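Local structure of tRNA (cytosine(38)-C(5))-methyltransferase (Schizosaccharomyces pombe, 6FDF) at residues L155-F160 and S315-V320. The protein methylates carbon 5 of cytosine 38 in the anticodon loop of tRNA(Asp), and less efficiently of tRNA(Glu), using S-adenosyl-L-methionine as methyl donor. Sequence-based numbering, arbitrary orientation. Where two conformers were deposited one is given.
Sequences LSPNQF and SINVKV. With SAH (S-adenosyl-L-homocysteine), chain E.
V320 meets L155, P157 and F160 with its two methyl groups, both of which reach the F160 ring. CG2 lies 3.9 Å from P157 CA and approaches F160 obliquely at CD1; the two side chains cross at about a right angle. CG1, set anti to the backbone N, lies 4.2 Å from F160 CE1 and 4.4 Å from L155 CB. Y170 of strand 168-175 also packs on V320, while F187 stacks on the F160 ring.

N317 makes the second point of contact. Its side chain and that of P157 slide past each other in opposite directions, bringing ND2 to 3.3 Å from P157 CG and 3.6 Å from P157 CB. At the other end of the amide, OD1 accepts a nearly straight bond from V320 N (2.9 Å, N-H...O angle 169°), with the donor tilted 25° from the carbonyl plane. The first torsion sets CG anti to the backbone N of N317 (chi1 -176°), and the bond from V320 N makes this residue the N-cap of helix 318-328.

On the facing loop, the short 3-10 turn is closed by F160 N to P157 O at 2.8 Å, and S156 N is bound by Q159 OE1. Upstream of the cap, I316 N makes a weak bond to SAH O (3.4 Å). The chain thus runs from the pocket residues S315 and I316 into an asparagine N-cap, and the packing itself, away from the cofactor, joins the first helical turn to the loop leaving strand 148-155, at the edge of the seven-stranded Rossmann-like sheet of class I methyltransferases.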
loop_
_atom_site.group_PDB
_atom_site.type_symbol
_atom_site.label_atom_id
_atom_site.label_comp_id
_atom_site.label_asym_id
_atom_site.label_seq_id
_atom_site.Cartn_x
_atom_site.Cartn_y
_atom_site.Cartn_z
ATOM N N LEU A 155 -5.487 -6.422 8.220
ATOM C CA LEU A 155 -4.160 -6.535 8.805
ATOM C C LEU A 155 -3.500 -5.164 8.807
ATOM O O LEU A 155 -3.709 -4.358 7.898
ATOM C CB LEU A 155 -3.281 -7.542 8.042
ATOM C CG LEU A 155 -3.774 -8.991 8.011
ATOM C CD1 LEU A 155 -3.035 -9.789 6.942
ATOM C CD2 LEU A 155 -3.597 -9.634 9.383
ATOM N N SER A 156 -2.697 -4.912 9.835
ATOM C CA SER A 156 -1.941 -3.674 9.914
ATOM C C SER A 156 -0.482 -4.002 10.189
ATOM O O SER A 156 -0.183 -5.023 10.816
ATOM C CB SER A 156 -2.497 -2.773 11.031
ATOM O OG SER A 156 -1.691 -1.622 11.231
ATOM N N PRO A 157 0.450 -3.154 9.738
ATOM C CA PRO A 157 1.872 -3.453 9.974
ATOM C C PRO A 157 2.227 -3.558 11.449
ATOM O O PRO A 157 3.161 -4.289 11.806
ATOM C CB PRO A 157 2.595 -2.286 9.284
ATOM C CG PRO A 157 1.627 -1.813 8.240
ATOM C CD PRO A 157 0.268 -1.988 8.851
ATOM N N ASN A 158 1.512 -2.855 12.327
ATOM C CA ASN A 158 1.880 -2.944 13.736
ATOM C C ASN A 158 1.472 -4.270 14.369
ATOM O O ASN A 158 1.689 -4.453 15.572
ATOM C CB ASN A 158 1.301 -1.759 14.522
ATOM C CG ASN A 158 -0.211 -1.645 14.416
ATOM O OD1 ASN A 158 -0.920 -2.635 14.229
ATOM N ND2 ASN A 158 -0.714 -0.423 14.561
ATOM N N GLN A 159 0.914 -5.200 13.593
ATOM C CA GLN A 159 0.764 -6.586 14.019
ATOM C C GLN A 159 1.982 -7.425 13.671
ATOM O O GLN A 159 2.032 -8.607 14.030
ATOM C CB GLN A 159 -0.474 -7.210 13.372
ATOM C CG GLN A 159 -1.777 -6.527 13.709
ATOM C CD GLN A 159 -2.944 -7.161 12.984
ATOM O OE1 GLN A 159 -3.085 -7.012 11.772
ATOM N NE2 GLN A 159 -3.773 -7.896 13.717
ATOM N N PHE A 160 2.948 -6.841 12.964
ATOM C CA PHE A 160 4.125 -7.543 12.477
ATOM C C PHE A 160 5.387 -6.824 12.939
ATOM O O PHE A 160 6.423 -6.887 12.274
ATOM C CB PHE A 160 4.098 -7.654 10.952
ATOM C CG PHE A 160 2.907 -8.408 10.409
ATOM C CD1 PHE A 160 1.704 -7.754 10.171
ATOM C CD2 PHE A 160 2.991 -9.764 10.128
ATOM C CE1 PHE A 160 0.608 -8.436 9.664
ATOM C CE2 PHE A 160 1.896 -10.456 9.622
ATOM C CZ PHE A 160 0.704 -9.792 9.392
ATOM N N SER A 315 0.361 3.686 -1.346
ATOM C CA SER A 315 1.084 2.442 -1.567
ATOM C C SER A 315 0.764 1.417 -0.482
ATOM O O SER A 315 0.260 1.747 0.594
ATOM C CB SER A 315 2.595 2.695 -1.604
ATOM O OG SER A 315 2.951 3.532 -2.691
ATOM N N ILE A 316 1.074 0.156 -0.781
ATOM C CA ILE A 316 0.882 -0.927 0.177
ATOM C C ILE A 316 2.019 -0.923 1.183
ATOM O O ILE A 316 3.023 -0.226 0.999
ATOM C CB ILE A 316 0.821 -2.287 -0.538
ATOM C CG1 ILE A 316 2.161 -2.546 -1.250
ATOM C CG2 ILE A 316 -0.349 -2.325 -1.497
ATOM C CD1 ILE A 316 2.393 -3.971 -1.667
ATOM N N ASN A 317 1.887 -1.728 2.234
ATOM C CA ASN A 317 3.041 -2.119 3.027
ATOM C C ASN A 317 3.657 -3.359 2.389
ATOM O O ASN A 317 3.020 -4.418 2.325
ATOM C CB ASN A 317 2.671 -2.373 4.486
ATOM C CG ASN A 317 3.885 -2.682 5.329
ATOM O OD1 ASN A 317 4.498 -3.739 5.174
ATOM N ND2 ASN A 317 4.272 -1.744 6.199
ATOM N N VAL A 318 4.905 -3.213 1.934
ATOM C CA VAL A 318 5.598 -4.250 1.173
ATOM C C VAL A 318 5.863 -5.480 2.034
ATOM O O VAL A 318 5.793 -6.620 1.553
ATOM C CB VAL A 318 6.904 -3.670 0.598
ATOM C CG1 VAL A 318 7.757 -4.764 -0.036
ATOM C CG2 VAL A 318 6.594 -2.571 -0.415
ATOM N N LYS A 319 6.188 -5.268 3.314
ATOM C CA LYS A 319 6.457 -6.383 4.220
ATOM C C LYS A 319 5.218 -7.248 4.422
ATOM O O LYS A 319 5.268 -8.470 4.241
ATOM C CB LYS A 319 6.965 -5.855 5.564
ATOM C CG LYS A 319 8.471 -5.895 5.727
ATOM C CD LYS A 319 8.982 -7.329 5.764
ATOM C CE LYS A 319 10.499 -7.371 5.728
ATOM N NZ LYS A 319 10.994 -8.742 5.451
ATOM N N VAL A 320 4.101 -6.631 4.818
ATOM C CA VAL A 320 2.863 -7.386 5.037
ATOM C C VAL A 320 2.469 -8.165 3.786
ATOM O O VAL A 320 2.135 -9.354 3.853
ATOM C CB VAL A 320 1.730 -6.449 5.497
ATOM C CG1 VAL A 320 0.432 -7.233 5.672
ATOM C CG2 VAL A 320 2.105 -5.765 6.823
HETATM N N SAH E . -0.496 -0.605 -5.186
HETATM C CA SAH E . 0.302 0.443 -5.784
HETATM C CB SAH E . -0.454 1.774 -5.828
HETATM C CG SAH E . -1.966 1.561 -5.864
HETATM S SD SAH E . -2.873 3.048 -5.564
HETATM C C SAH E . 1.593 0.587 -5.043
HETATM O O SAH E . 1.838 -0.221 -4.121
HETATM O OXT SAH E . 2.367 1.502 -5.397
HETATM C "C5'" SAH E . -4.014 2.830 -6.883
HETATM C "C4'" SAH E . -3.300 3.071 -8.214
HETATM O "O4'" SAH E . -4.201 2.715 -9.245
HETATM C "C3'" SAH E . -2.885 4.526 -8.430
HETATM O "O3'" SAH E . -1.509 4.589 -8.801
HETATM C "C2'" SAH E . -3.726 4.987 -9.623
HETATM O "O2'" SAH E . -2.978 5.810 -10.524
HETATM C "C1'" SAH E . -4.108 3.670 -10.288
HETATM N N9 SAH E . -5.428 3.679 -10.953
HETATM C C8 SAH E . -6.593 4.146 -10.461
HETATM N N7 SAH E . -7.592 3.979 -11.362
HETATM C C5 SAH E . -7.074 3.393 -12.459
HETATM C C6 SAH E . -7.578 2.939 -13.771
HETATM N N6 SAH E . -8.881 3.084 -14.100
HETATM N N1 SAH E . -6.683 2.379 -14.618
HETATM C C2 SAH E . -5.385 2.230 -14.299
HETATM N N3 SAH E . -4.859 2.620 -13.124
HETATM C C4 SAH E . -5.644 3.207 -12.183
#